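Angiotensin-converting enzyme (Anopheles gambiae, PDB 6S1Y) probably cleaves peptides as a zinc-dependent metalloprotease of the angiotensin-converting enzyme family, and is here bound to a gamma-polyglutamic acid fragment. Local coordinates at residues 38-41 with 42-46; 46-49 with 50-53. All coordinates share one frame; numbering follows the deposited sequence.

Contact 1: residues 38-41 with 42-46; sequences WEYG and SNLTE. With NAG (2-acetamido-2-deoxy-beta-D-glucopyranose), chain B.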
ATOM      1  N   TRP A  38       7.664 -17.807  -0.145  1.00 50.64           N
ATOM      2  CA  TRP A  38       8.795 -17.043   0.369  1.00 51.05           C
ATOM      3  C   TRP A  38      10.090 -17.399  -0.352  1.00 51.63           C
ATOM      4  O   TRP A  38      10.884 -16.512  -0.696  1.00 49.58           O
ATOM      5  CB  TRP A  38       8.937 -17.286   1.864  1.00 49.47           C
ATOM      6  CG  TRP A  38      10.193 -16.763   2.434  1.00 51.58           C
ATOM      7  CD1 TRP A  38      11.378 -17.437   2.562  1.00 51.81           C
ATOM      8  CD2 TRP A  38      10.413 -15.455   2.982  1.00 50.75           C
ATOM      9  NE1 TRP A  38      12.316 -16.625   3.157  1.00 51.79           N
ATOM     10  CE2 TRP A  38      11.752 -15.407   3.427  1.00 49.82           C
ATOM     11  CE3 TRP A  38       9.602 -14.323   3.150  1.00 49.18           C
ATOM     12  CZ2 TRP A  38      12.308 -14.268   4.017  1.00 48.04           C
ATOM     13  CZ3 TRP A  38      10.157 -13.187   3.748  1.00 47.71           C
ATOM     14  CH2 TRP A  38      11.496 -13.169   4.164  1.00 47.18           C
ATOM     15  N   GLU A  39      10.340 -18.691  -0.567  1.00 52.56           N
ATOM     16  CA  GLU A  39      11.598 -19.092  -1.183  1.00 53.26           C
ATOM     17  C   GLU A  39      11.706 -18.540  -2.601  1.00 50.99           C
ATOM     18  O   GLU A  39      12.764 -18.050  -3.016  1.00 50.09           O
ATOM     19  CB  GLU A  39      11.717 -20.615  -1.180  1.00 56.81           C
ATOM     20  CG  GLU A  39      12.072 -21.194   0.191  1.00 63.66           C
ATOM     21  CD  GLU A  39      13.439 -20.731   0.677  1.00 69.93           C
ATOM     22  OE1 GLU A  39      13.551 -20.284   1.842  1.00 68.09           O
ATOM     23  OE2 GLU A  39      14.400 -20.796  -0.123  1.00 75.26           O
ATOM     24  N   TYR A  40      10.617 -18.593  -3.358  1.00 49.64           N
ATOM     25  CA  TYR A  40      10.619 -17.962  -4.664  1.00 49.31           C
ATOM     26  C   TYR A  40      10.795 -16.455  -4.524  1.00 48.84           C
ATOM     27  O   TYR A  40      11.663 -15.852  -5.177  1.00 47.87           O
ATOM     28  CB  TYR A  40       9.332 -18.326  -5.399  1.00 49.86           C
ATOM     29  CG  TYR A  40       9.254 -17.760  -6.783  1.00 50.98           C
ATOM     30  CD1 TYR A  40      10.169 -18.141  -7.759  1.00 49.39           C
ATOM     31  CD2 TYR A  40       8.267 -16.839  -7.123  1.00 50.92           C
ATOM     32  CE1 TYR A  40      10.107 -17.615  -9.030  1.00 50.13           C
ATOM     33  CE2 TYR A  40       8.192 -16.322  -8.394  1.00 50.64           C
ATOM     34  CZ  TYR A  40       9.113 -16.715  -9.345  1.00 50.92           C
ATOM     35  OH  TYR A  40       9.050 -16.190 -10.612  1.00 54.22           O
ATOM     36  N   GLY A  41      10.005 -15.825  -3.650  1.00 48.50           N
ATOM     37  CA  GLY A  41      10.100 -14.382  -3.494  1.00 48.81           C
ATOM     38  C   GLY A  41      11.507 -13.918  -3.192  1.00 48.52           C
ATOM     39  O   GLY A  41      11.925 -12.844  -3.647  1.00 46.33           O
ATOM     40  N   SER A  42      12.261 -14.728  -2.441  1.00 48.31           N
ATOM     41  CA  SER A  42      13.623 -14.423  -2.018  1.00 49.85           C
ATOM     42  C   SER A  42      14.666 -14.832  -3.034  1.00 48.82           C
ATOM     43  O   SER A  42      15.830 -14.437  -2.910  1.00 49.13           O
ATOM     44  CB  SER A  42      13.952 -15.150  -0.711  1.00 49.37           C
ATOM     45  OG  SER A  42      12.920 -14.948   0.230  1.00 51.91           O
ATOM     46  N   ASN A  43      14.267 -15.612  -4.039  1.00 49.80           N
ATOM     47  CA  ASN A  43      15.247 -16.282  -4.901  1.00 51.69           C
ATOM     48  C   ASN A  43      14.471 -16.776  -6.138  1.00 51.00           C
ATOM     49  O   ASN A  43      13.998 -17.906  -6.165  1.00 50.05           O
ATOM     50  CB  ASN A  43      15.919 -17.394  -4.114  1.00 50.57           C
ATOM     51  CG  ASN A  43      16.990 -18.100  -4.883  1.00 50.15           C
ATOM     52  OD1 ASN A  43      17.446 -17.614  -5.900  1.00 50.94           O
ATOM     53  ND2 ASN A  43      17.395 -19.272  -4.390  1.00 52.14           N
ATOM     54  N   LEU A  44      14.352 -15.893  -7.135  1.00 52.39           N
ATOM     55  CA  LEU A  44      13.487 -16.170  -8.287  1.00 53.61           C
ATOM     56  C   LEU A  44      14.229 -17.079  -9.254  1.00 54.47           C
ATOM     57  O   LEU A  44      14.953 -16.619 -10.138  1.00 58.46           O
ATOM     58  CB  LEU A  44      13.078 -14.895  -9.013  1.00 56.03           C
ATOM     59  CG  LEU A  44      12.199 -13.842  -8.364  1.00 53.89           C
ATOM     60  CD1 LEU A  44      12.292 -12.592  -9.208  1.00 53.01           C
ATOM     61  CD2 LEU A  44      10.759 -14.289  -8.247  1.00 52.15           C
ATOM     62  N   THR A  45      14.045 -18.377  -9.089  1.00 53.25           N
ATOM     63  CA  THR A  45      14.531 -19.350 -10.048  1.00 53.56           C
ATOM     64  C   THR A  45      13.337 -20.111 -10.584  1.00 51.12           C
ATOM     65  O   THR A  45      12.297 -20.219  -9.932  1.00 49.84           O
ATOM     66  CB  THR A  45      15.521 -20.343  -9.425  1.00 53.79           C
ATOM     67  OG1 THR A  45      14.840 -21.129  -8.433  1.00 52.46           O
ATOM     68  CG2 THR A  45      16.688 -19.607  -8.805  1.00 50.64           C
ATOM     69  N   GLU A  46      13.500 -20.666 -11.778  1.00 52.95           N
ATOM     70  CA  GLU A  46      12.414 -21.445 -12.348  1.00 55.04           C
ATOM     71  C   GLU A  46      12.146 -22.669 -11.493  1.00 52.58           C
ATOM     72  O   GLU A  46      10.992 -23.051 -11.283  1.00 52.64           O
ATOM     73  CB  GLU A  46      12.745 -21.793 -13.799  1.00 62.43           C
ATOM     74  CG  GLU A  46      12.618 -20.548 -14.702  1.00 65.98           C
ATOM     75  CD  GLU A  46      13.539 -20.555 -15.906  1.00 73.21           C
ATOM     76  OE1 GLU A  46      13.522 -21.547 -16.680  1.00 70.00           O
ATOM     77  OE2 GLU A  46      14.270 -19.548 -16.085  1.00 74.61           O
TER
HETATM   78  C1  NAG B   1      18.360 -20.153  -4.984  1.00 52.01           C
HETATM   79  C2  NAG B   1      19.365 -20.616  -3.927  1.00 54.48           C
HETATM   80  C3  NAG B   1      20.203 -21.798  -4.440  1.00 54.80           C
HETATM   81  C4  NAG B   1      19.310 -22.915  -4.959  1.00 56.43           C
HETATM   82  C5  NAG B   1      18.363 -22.337  -6.008  1.00 55.56           C
HETATM   83  C6  NAG B   1      17.381 -23.345  -6.557  1.00 56.64           C
HETATM   84  C7  NAG B   1      20.223 -18.994  -2.300  1.00 52.43           C
HETATM   85  C8  NAG B   1      21.189 -17.876  -2.056  1.00 52.33           C
HETATM   86  N2  NAG B   1      20.231 -19.516  -3.528  1.00 55.18           N
HETATM   87  O3  NAG B   1      21.027 -22.263  -3.372  1.00 58.49           O
HETATM   88  O4  NAG B   1      20.074 -23.935  -5.595  1.00 58.96           O
HETATM   89  O5  NAG B   1      17.588 -21.272  -5.439  1.00 51.81           O
HETATM   90  O6  NAG B   1      16.726 -22.854  -7.723  1.00 54.55           O
HETATM   91  O7  NAG B   1      19.459 -19.398  -1.433  1.00 52.92           O
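Trp38 takes Ser42 at both its backbone and its ring. Its carbonyl O accepts Ser42 N at 2.9 Å and Ser42 OG at 2.7 Å, the two donors arriving from opposite faces of the carbonyl plane. With chi1 at -49°, OG lies beside its own backbone N and folds back along the helix; the same torsion puts it over one face of the indole, toward the rim. Although Trp38 NE1 is 3.4 Å from Ser42 OG, the angle is too poor for a hydrogen bond. Arg340 makes a cation-pi contact with this ring, and Trp331 and Phe333 meet it edge-to-face. One residue on, Glu39 gives mainly its carbonyl: Glu39 O lies 3.4 Å from Asn43 CB. Tyr40 O accepts Asn43 N at 2.9 Å, a bond spanning three residues, with the donor 62° out of the carbonyl plane. The Tyr40 ring has the Leu44 methyl CD2 over one face in a CH-pi contact, modelled too close for its detail to be trusted, while Thr45 O sits at the ring edge, 3.5 Å from CE1. Gly41 is hydrogen-bonded backbone to backbone with Val325. Beyond it, Asn43 ND2 is linked to C1 of the first N-acetylglucosamine (NAG, chain B), whose O6 is hydrogen-bonded to Thr45 OG1 at 2.7 Å. Asn43-Leu44-Thr45 is the Asn-X-Thr sequon of N-glycosylation, placed here at the corner between helices 12-42 and 46-70.

Contact 2: residues 46-49 with 50-53; sequences EFNL and SKKT. With NAG (2-acetamido-2-deoxy-beta-D-glucopyranose), chain B; NAG (2-acetamido-2-deoxy-beta-D-glucopyranose), chain C.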
ATOM      1  N   GLU A  46      13.500 -20.666 -11.778  1.00 52.95           N
ATOM      2  CA  GLU A  46      12.414 -21.445 -12.348  1.00 55.04           C
ATOM      3  C   GLU A  46      12.146 -22.669 -11.493  1.00 52.58           C
ATOM      4  O   GLU A  46      10.992 -23.051 -11.283  1.00 52.64           O
ATOM      5  CB  GLU A  46      12.745 -21.793 -13.799  1.00 62.43           C
ATOM      6  CG  GLU A  46      12.618 -20.548 -14.702  1.00 65.98           C
ATOM      7  CD  GLU A  46      13.539 -20.555 -15.906  1.00 73.21           C
ATOM      8  OE1 GLU A  46      13.522 -21.547 -16.680  1.00 70.00           O
ATOM      9  OE2 GLU A  46      14.270 -19.548 -16.085  1.00 74.61           O
ATOM     10  N   PHE A  47      13.198 -23.259 -10.918  1.00 53.28           N
ATOM     11  CA  PHE A  47      12.989 -24.362  -9.992  1.00 52.90           C
ATOM     12  C   PHE A  47      12.123 -23.937  -8.816  1.00 53.07           C
ATOM     13  O   PHE A  47      11.168 -24.638  -8.450  1.00 53.33           O
ATOM     14  CB  PHE A  47      14.320 -24.886  -9.479  1.00 53.27           C
ATOM     15  CG  PHE A  47      14.170 -25.930  -8.414  1.00 54.38           C
ATOM     16  CD1 PHE A  47      13.818 -27.229  -8.749  1.00 53.97           C
ATOM     17  CD2 PHE A  47      14.380 -25.615  -7.080  1.00 54.62           C
ATOM     18  CE1 PHE A  47      13.689 -28.201  -7.771  1.00 56.93           C
ATOM     19  CE2 PHE A  47      14.246 -26.576  -6.100  1.00 57.33           C
ATOM     20  CZ  PHE A  47      13.905 -27.877  -6.438  1.00 56.37           C
ATOM     21  N   ASN A  48      12.455 -22.792  -8.196  1.00 52.32           N
ATOM     22  CA  ASN A  48      11.689 -22.323  -7.043  1.00 51.08           C
ATOM     23  C   ASN A  48      10.272 -21.930  -7.427  1.00 50.06           C
ATOM     24  O   ASN A  48       9.355 -22.050  -6.610  1.00 48.58           O
ATOM     25  CB  ASN A  48      12.398 -21.142  -6.388  1.00 50.70           C
ATOM     26  CG  ASN A  48      13.628 -21.574  -5.581  1.00 51.38           C
ATOM     27  OD1 ASN A  48      13.814 -22.753  -5.297  1.00 51.88           O
ATOM     28  ND2 ASN A  48      14.461 -20.616  -5.216  1.00 49.23           N
ATOM     29  N   LEU A  49      10.063 -21.481  -8.666  1.00 50.83           N
ATOM     30  CA  LEU A  49       8.700 -21.213  -9.109  1.00 51.48           C
ATOM     31  C   LEU A  49       7.878 -22.496  -9.162  1.00 51.39           C
ATOM     32  O   LEU A  49       6.727 -22.512  -8.722  1.00 50.03           O
ATOM     33  CB  LEU A  49       8.701 -20.518 -10.465  1.00 50.30           C
ATOM     34  CG  LEU A  49       7.297 -20.251 -11.030  1.00 49.72           C
ATOM     35  CD1 LEU A  49       6.375 -19.519 -10.049  1.00 51.08           C
ATOM     36  CD2 LEU A  49       7.451 -19.455 -12.305  1.00 50.40           C
ATOM     37  N   SER A  50       8.458 -23.589  -9.678  1.00 51.99           N
ATOM     38  CA  SER A  50       7.715 -24.846  -9.757  1.00 53.53           C
ATOM     39  C   SER A  50       7.292 -25.334  -8.377  1.00 51.52           C
ATOM     40  O   SER A  50       6.180 -25.838  -8.202  1.00 50.87           O
ATOM     41  CB  SER A  50       8.554 -25.922 -10.438  1.00 53.72           C
ATOM     42  OG  SER A  50       8.972 -25.469 -11.707  1.00 57.98           O
ATOM     43  N   LYS A  51       8.171 -25.200  -7.387  1.00 52.46           N
ATOM     44  CA  LYS A  51       7.796 -25.585  -6.034  1.00 53.25           C
ATOM     45  C   LYS A  51       6.725 -24.661  -5.470  1.00 53.49           C
ATOM     46  O   LYS A  51       5.826 -25.111  -4.745  1.00 52.62           O
ATOM     47  CB  LYS A  51       9.031 -25.596  -5.137  1.00 54.46           C
ATOM     48  CG  LYS A  51       9.684 -26.962  -5.043  1.00 57.86           C
ATOM     49  CD  LYS A  51      10.992 -26.922  -4.260  1.00 63.09           C
ATOM     50  CE  LYS A  51      11.135 -25.685  -3.358  1.00 67.95           C
ATOM     51  NZ  LYS A  51      12.327 -25.788  -2.444  1.00 73.35           N
ATOM     52  N   LYS A  52       6.786 -23.369  -5.797  1.00 51.64           N
ATOM     53  CA  LYS A  52       5.746 -22.465  -5.326  1.00 52.84           C
ATOM     54  C   LYS A  52       4.385 -22.863  -5.880  1.00 52.23           C
ATOM     55  O   LYS A  52       3.389 -22.898  -5.147  1.00 52.01           O
ATOM     56  CB  LYS A  52       6.072 -21.021  -5.710  1.00 53.90           C
ATOM     57  CG  LYS A  52       4.871 -20.078  -5.588  1.00 53.70           C
ATOM     58  CD  LYS A  52       5.255 -18.632  -5.888  1.00 54.90           C
ATOM     59  CE  LYS A  52       4.081 -17.695  -5.668  1.00 52.98           C
ATOM     60  NZ  LYS A  52       4.550 -16.289  -5.499  1.00 57.86           N
ATOM     61  N   THR A  53       4.310 -23.161  -7.180  1.00 51.79           N
ATOM     62  CA  THR A  53       2.997 -23.485  -7.722  1.00 52.38           C
ATOM     63  C   THR A  53       2.564 -24.893  -7.332  1.00 52.35           C
ATOM     64  O   THR A  53       1.374 -25.123  -7.093  1.00 53.08           O
ATOM     65  CB  THR A  53       2.965 -23.299  -9.241  1.00 54.23           C
ATOM     66  OG1 THR A  53       3.694 -24.337  -9.885  1.00 58.63           O
ATOM     67  CG2 THR A  53       3.575 -21.966  -9.652  1.00 51.85           C
TER
HETATM   68  C1  NAG B   1      18.360 -20.153  -4.984  1.00 52.01           C
HETATM   69  C2  NAG B   1      19.365 -20.616  -3.927  1.00 54.48           C
HETATM   70  C3  NAG B   1      20.203 -21.798  -4.440  1.00 54.80           C
HETATM   71  C4  NAG B   1      19.310 -22.915  -4.959  1.00 56.43           C
HETATM   72  C5  NAG B   1      18.363 -22.337  -6.008  1.00 55.56           C
HETATM   73  C6  NAG B   1      17.381 -23.345  -6.557  1.00 56.64           C
HETATM   74  C7  NAG B   1      20.223 -18.994  -2.300  1.00 52.43           C
HETATM   75  C8  NAG B   1      21.189 -17.876  -2.056  1.00 52.33           C
HETATM   76  N2  NAG B   1      20.231 -19.516  -3.528  1.00 55.18           N
HETATM   77  O3  NAG B   1      21.027 -22.263  -3.372  1.00 58.49           O
HETATM   78  O4  NAG B   1      20.074 -23.935  -5.595  1.00 58.96           O
HETATM   79  O5  NAG B   1      17.588 -21.272  -5.439  1.00 51.81           O
HETATM   80  O6  NAG B   1      16.726 -22.854  -7.723  1.00 54.55           O
HETATM   81  O7  NAG B   1      19.459 -19.398  -1.433  1.00 52.92           O
HETATM   82  C1  NAG C   2      20.489 -25.073  -4.805  1.00 58.59           C
HETATM   83  C2  NAG C   2      20.594 -26.320  -5.703  1.00 60.61           C
HETATM   84  C3  NAG C   2      21.130 -27.511  -4.907  1.00 65.84           C
HETATM   85  C4  NAG C   2      22.371 -27.145  -4.109  1.00 65.67           C
HETATM   86  C5  NAG C   2      22.160 -25.859  -3.320  1.00 63.15           C
HETATM   87  C6  NAG C   2      23.418 -25.397  -2.623  1.00 62.04           C
HETATM   88  C7  NAG C   2      19.069 -26.661  -7.607  1.00 58.25           C
HETATM   89  C8  NAG C   2      17.684 -27.060  -8.022  1.00 57.48           C
HETATM   90  N2  NAG C   2      19.308 -26.658  -6.288  1.00 58.57           N
HETATM   91  O3  NAG C   2      21.460 -28.555  -5.819  1.00 69.70           O
HETATM   92  O4  NAG C   2      22.656 -28.198  -3.197  1.00 71.11           O
HETATM   93  O5  NAG C   2      21.755 -24.813  -4.211  1.00 58.00           O
HETATM   94  O6  NAG C   2      23.299 -24.070  -2.136  1.00 60.92           O
HETATM   95  O7  NAG C   2      19.924 -26.350  -8.426  1.00 59.91           O
HETATM   96  O   HOH W   1      14.514 -23.884  -3.256  1.00 58.81           O
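Phe47 and Lys51 lie one turn apart in the first turns of helix 46-70, whose N-cap is Thr45, and their side chains meet at an angle beside the glycan. The lysine CD comes 3.8 Å from Phe47 CE2, neither squarely over the face nor at the edge. The lysine chain bends about its CG-CD bond (chi3 19°, nearly eclipsed), which turns CE and NZ toward a water, 3.0 Å from Lys51 NZ. The same water donates to Asn48 OD1, though that bond is modelled so short that its length is doubtful. Asn48 ND2 has its stronger partner in Asn43 O and reaches O5 of the first sugar (NAG, chain B) only weakly. Routine i to i+4 backbone bonds run through the segment, and Ser50 adds a side-chain one: Ser50 OG, turned back beside its own N, reaches Glu46 O at 3.2 Å, from the carbonyl face opposite Ser50 N. Lys52 takes another course, extended throughout beyond CG, its side chain lying against Ala37 of helix 12-42. Leu49 CD1 touches the Thr53 methyl CG2 at 3.7 Å. Phe47 itself has CG anti to the backbone N (chi1 174°), which carries the ring out to the second sugar (NAG, chain C), whose acetamide methyl C8 sits over the ring centre, 3.7 Å from Phe47 CG.

How the contacts relate
Contacts 1 and 2, their centres about 8 Å apart, follow each other along the chain and share Glu46: contact 1 closes helix 12-42 and contact 2 opens helix 46-70. Asn43 O and Asn48 ND2, 2.9 Å apart, form a probable hydrogen bond across the corner. Tyr40 wedges against the second helix, its CD1 3.5 Å from Leu49 N and its CD2 3.7 Å from Lys52 CD. Both contacts touch the first sugar of the glycan: contact 1 through Asn43 and Thr45, contact 2 through Phe47 and Asn48. Neither includes a residue of the zinc site, His357, His361 and Glu385, yet Gly41 and the Lys52 side chain each come within about 9 Å of the bound gamma-glutamyl ligand, well short of contact.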